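Local coordinates for protein ribonucleoside-diphosphate reductase subunit beta (Clostridium botulinum, PDB 6ZJK) that serves as the diiron beta (R2) subunit of ribonucleotide reductase, which probably supports reduction of ribonucleoside diphosphates to deoxyribonucleotides, at residues A[103-114]-A[133-144]. Numbering follows the deposited sequence.
Sequences LNFLDSVQSENL and QTFQEEIHAQSY. With FE (Fe (III) ion), chain H; FE (Fe (III) ion), chain G.
Asp107 pushes its side chain into a hole lined by Glu137, His140, Ala141 and Tyr144, and its two carboxylate oxygens take separate tasks. Asp107 OD1 binds one iron (chain H) at 2.2 Å. Asp107 OD2 lies 3.4 Å from CB of His140. It also accepts a hydrogen bond from the Tyr144 hydroxyl, Tyr144 OH to Asp107 OD2 3.1 Å, nearly along its C-O axis. This bond helps fix the rotation of the carboxylate. With Tyr144 CG anti to its own carbonyl carbon (chi1 -52°), the ring is carried toward Asp107. OD1 of Asn104 meets the edge of the same ring, in its plane; the Asn104 side chain also has Arg49 of the second subunit as a polar partner.

Glu137 is the reciprocal knob, set among Asp107, Gln110, Ser111 and Leu114. Its chain bends at chi2 and its carboxylate bridges the two irons: Glu137 OE1 binds the chain H ion at 2.2 Å and OE2 the chain G ion. His140 ND1 is a further ligand of the chain H iron, 2.4 Å away, and a water joins both metals. The Asp107 and Glu137 side chains cross at about a right angle, their carboxylate planes 46° apart. Their OD1 and OE1 are close because they share an iron, which probably offsets their like charge. Glu204, Glu238 and His241 complete the protein ligands of the chain G iron, while Asp237 accepts a hydrogen bond from His140 NE2. This is the carboxylate-bridged diiron site of the ferritin-like R2 fold.

Further along, CB of Leu114 packs 3.2 Å from Thr134 OG1, which is hydrogen-bonded to Leu130 O. The segments belong to helices 90-118 and 124-151, nearly antiparallel here at 153° with axes 8.6 Å apart. Helices 190-220 and 225-255 bring the other iron ligands, and the second subunit packs against Ser111, Thr134 and Ala141.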
# COMPACT_ATOMS: atom_id res chain seq x y z
N LEU A 103 20.27 -2.77 -0.74
CA LEU A 103 19.14 -2.01 -0.23
C LEU A 103 17.90 -2.21 -1.11
O LEU A 103 16.77 -2.32 -0.59
CB LEU A 103 19.51 -0.53 -0.11
CG LEU A 103 20.67 -0.17 0.83
CD1 LEU A 103 20.79 1.34 1.02
CD2 LEU A 103 20.57 -0.88 2.19
N ASN A 104 18.09 -2.31 -2.43
CA ASN A 104 16.96 -2.56 -3.33
C ASN A 104 16.32 -3.91 -3.04
O ASN A 104 15.10 -4.07 -3.15
CB ASN A 104 17.41 -2.50 -4.80
CG ASN A 104 16.22 -2.53 -5.79
OD1 ASN A 104 15.33 -1.68 -5.76
ND2 ASN A 104 16.23 -3.51 -6.67
N PHE A 105 17.13 -4.91 -2.69
CA PHE A 105 16.58 -6.18 -2.26
C PHE A 105 15.77 -6.01 -0.97
O PHE A 105 14.69 -6.60 -0.84
CB PHE A 105 17.70 -7.20 -2.05
CG PHE A 105 17.30 -8.34 -1.17
CD1 PHE A 105 16.68 -9.46 -1.72
CD2 PHE A 105 17.50 -8.29 0.21
CE1 PHE A 105 16.30 -10.51 -0.90
CE2 PHE A 105 17.10 -9.32 1.02
CZ PHE A 105 16.51 -10.44 0.47
N LEU A 106 16.23 -5.18 -0.05
CA LEU A 106 15.54 -5.00 1.24
C LEU A 106 14.13 -4.43 1.10
O LEU A 106 13.22 -4.97 1.58
CB LEU A 106 16.38 -4.21 2.21
CG LEU A 106 17.66 -4.81 2.74
CD1 LEU A 106 18.29 -3.95 3.78
CD2 LEU A 106 17.59 -6.23 3.15
N ASP A 107 14.02 -3.34 0.39
CA ASP A 107 12.78 -2.72 0.15
C ASP A 107 11.87 -3.60 -0.72
O ASP A 107 10.71 -3.58 -0.54
CB ASP A 107 12.95 -1.36 -0.44
CG ASP A 107 13.38 -0.32 0.56
OD1 ASP A 107 12.79 -0.16 1.61
OD2 ASP A 107 14.30 0.39 0.29
N SER A 108 12.42 -4.39 -1.63
CA SER A 108 11.62 -5.25 -2.43
C SER A 108 10.99 -6.31 -1.58
O SER A 108 9.86 -6.57 -1.72
CB SER A 108 12.41 -5.86 -3.59
OG SER A 108 12.69 -4.91 -4.56
N VAL A 109 11.72 -6.92 -0.67
CA VAL A 109 11.11 -7.93 0.16
C VAL A 109 10.16 -7.33 1.19
O VAL A 109 9.26 -7.95 1.58
CB VAL A 109 12.06 -8.88 0.87
CG1 VAL A 109 12.82 -9.72 -0.08
CG2 VAL A 109 12.97 -8.16 1.78
N GLN A 110 10.37 -6.10 1.59
CA GLN A 110 9.49 -5.43 2.49
C GLN A 110 8.17 -5.25 1.75
O GLN A 110 7.16 -5.55 2.27
CB GLN A 110 10.04 -4.09 2.91
CG GLN A 110 11.15 -4.13 3.92
CD GLN A 110 10.76 -4.73 5.21
OE1 GLN A 110 10.77 -5.92 5.36
NE2 GLN A 110 10.40 -3.91 6.14
N SER A 111 8.19 -4.84 0.50
CA SER A 111 7.00 -4.65 -0.32
C SER A 111 6.19 -5.92 -0.54
O SER A 111 5.02 -5.87 -0.71
CB SER A 111 7.34 -4.08 -1.67
OG SER A 111 7.86 -2.82 -1.60
N GLU A 112 6.83 -7.05 -0.54
CA GLU A 112 6.18 -8.28 -0.68
C GLU A 112 5.75 -8.88 0.62
O GLU A 112 4.78 -9.55 0.65
CB GLU A 112 7.12 -9.26 -1.31
CG GLU A 112 7.39 -9.02 -2.76
CD GLU A 112 6.26 -9.42 -3.63
OE1 GLU A 112 6.15 -8.83 -4.68
OE2 GLU A 112 5.51 -10.32 -3.27
N ASN A 113 6.48 -8.68 1.70
CA ASN A 113 6.14 -9.29 2.96
C ASN A 113 5.15 -8.56 3.85
O ASN A 113 4.41 -9.18 4.52
CB ASN A 113 7.38 -9.54 3.77
CG ASN A 113 7.12 -10.38 4.97
OD1 ASN A 113 6.65 -11.48 4.85
ND2 ASN A 113 7.45 -9.88 6.11
N LEU A 114 5.21 -7.25 3.89
CA LEU A 114 4.30 -6.47 4.69
C LEU A 114 2.82 -6.85 4.55
O LEU A 114 2.13 -6.91 5.52
CB LEU A 114 4.50 -5.00 4.43
CG LEU A 114 5.77 -4.46 5.03
CD1 LEU A 114 5.97 -3.01 4.78
CD2 LEU A 114 5.82 -4.78 6.49
N GLN A 133 2.95 2.05 4.88
CA GLN A 133 4.32 1.67 4.93
C GLN A 133 4.68 0.99 3.64
O GLN A 133 5.63 1.33 3.08
CB GLN A 133 4.64 0.76 6.11
CG GLN A 133 6.08 0.43 6.30
CD GLN A 133 6.39 -0.48 7.47
OE1 GLN A 133 5.58 -0.75 8.33
NE2 GLN A 133 7.60 -0.95 7.49
N THR A 134 3.88 0.03 3.22
CA THR A 134 4.16 -0.71 1.99
C THR A 134 4.31 0.23 0.79
O THR A 134 5.22 0.05 -0.04
CB THR A 134 3.05 -1.72 1.72
OG1 THR A 134 2.98 -2.65 2.79
CG2 THR A 134 3.30 -2.46 0.43
N PHE A 135 3.43 1.22 0.70
CA PHE A 135 3.50 2.24 -0.35
C PHE A 135 4.83 2.99 -0.30
O PHE A 135 5.46 3.22 -1.34
CB PHE A 135 2.30 3.17 -0.17
CG PHE A 135 2.46 4.52 -0.77
CD1 PHE A 135 2.23 4.74 -2.12
CD2 PHE A 135 2.79 5.61 0.03
CE1 PHE A 135 2.33 6.01 -2.67
CE2 PHE A 135 2.91 6.88 -0.50
CZ PHE A 135 2.68 7.08 -1.86
N GLN A 136 5.29 3.35 0.91
CA GLN A 136 6.56 4.06 1.07
C GLN A 136 7.75 3.20 0.67
O GLN A 136 8.74 3.73 0.15
CB GLN A 136 6.76 4.54 2.53
CG GLN A 136 5.80 5.67 2.92
CD GLN A 136 5.96 6.20 4.32
OE1 GLN A 136 6.70 5.65 5.14
NE2 GLN A 136 5.27 7.31 4.60
N GLU A 137 7.68 1.92 0.88
CA GLU A 137 8.72 1.02 0.51
C GLU A 137 8.80 0.92 -1.04
O GLU A 137 9.87 0.85 -1.58
CB GLU A 137 8.56 -0.35 1.12
CG GLU A 137 8.51 -0.50 2.63
CD GLU A 137 9.62 0.13 3.46
OE1 GLU A 137 10.28 1.02 3.05
OE2 GLU A 137 9.81 -0.26 4.60
N GLU A 138 7.66 0.93 -1.72
CA GLU A 138 7.67 0.97 -3.18
C GLU A 138 8.34 2.24 -3.70
O GLU A 138 9.06 2.21 -4.71
CB GLU A 138 6.25 0.85 -3.74
CG GLU A 138 5.54 -0.46 -3.44
CD GLU A 138 6.00 -1.62 -4.31
OE1 GLU A 138 6.93 -1.45 -5.13
OE2 GLU A 138 5.41 -2.72 -4.19
N ILE A 139 8.11 3.37 -3.02
CA ILE A 139 8.75 4.61 -3.43
C ILE A 139 10.27 4.55 -3.22
O ILE A 139 11.05 5.07 -4.04
CB ILE A 139 8.09 5.80 -2.72
CG1 ILE A 139 6.67 5.97 -3.27
CG2 ILE A 139 8.89 7.09 -2.90
CD1 ILE A 139 6.03 7.28 -2.87
N HIS A 140 10.69 3.83 -2.21
CA HIS A 140 12.10 3.70 -1.89
C HIS A 140 12.79 2.92 -2.98
O HIS A 140 13.76 3.32 -3.49
CB HIS A 140 12.32 3.07 -0.52
CG HIS A 140 11.90 3.93 0.62
ND1 HIS A 140 11.71 3.46 1.90
CD2 HIS A 140 11.55 5.23 0.65
CE1 HIS A 140 11.29 4.44 2.65
NE2 HIS A 140 11.18 5.52 1.92
N ALA A 141 12.20 1.82 -3.32
CA ALA A 141 12.76 0.95 -4.35
C ALA A 141 12.86 1.68 -5.68
O ALA A 141 13.84 1.50 -6.43
CB ALA A 141 11.92 -0.32 -4.47
N GLN A 142 11.92 2.54 -6.01
CA GLN A 142 11.92 3.27 -7.25
C GLN A 142 12.95 4.34 -7.30
O GLN A 142 13.48 4.63 -8.32
CB GLN A 142 10.58 3.92 -7.52
CG GLN A 142 10.41 4.50 -8.89
CD GLN A 142 10.55 5.95 -8.90
OE1 GLN A 142 10.20 6.60 -7.98
NE2 GLN A 142 11.05 6.46 -9.93
N SER A 143 13.18 4.96 -6.16
CA SER A 143 14.26 5.92 -5.97
C SER A 143 15.59 5.38 -6.47
O SER A 143 16.47 6.18 -6.85
CB SER A 143 14.39 6.33 -4.49
OG SER A 143 14.99 5.30 -3.70
N TYR A 144 15.79 4.10 -6.27
CA TYR A 144 17.03 3.46 -6.63
C TYR A 144 17.10 3.33 -8.15
O TYR A 144 18.10 3.55 -8.71
CB TYR A 144 17.25 2.12 -5.94
CG TYR A 144 17.10 2.14 -4.42
CD1 TYR A 144 17.57 3.19 -3.69
CD2 TYR A 144 16.49 1.13 -3.74
CE1 TYR A 144 17.43 3.23 -2.33
CE2 TYR A 144 16.35 1.17 -2.39
CZ TYR A 144 16.82 2.22 -1.70
OH TYR A 144 16.66 2.27 -0.38
FE FE H . 12.42 1.50 3.01
FE FE G . 11.19 0.74 5.96
O HOH W 1 11.86 2.60 5.08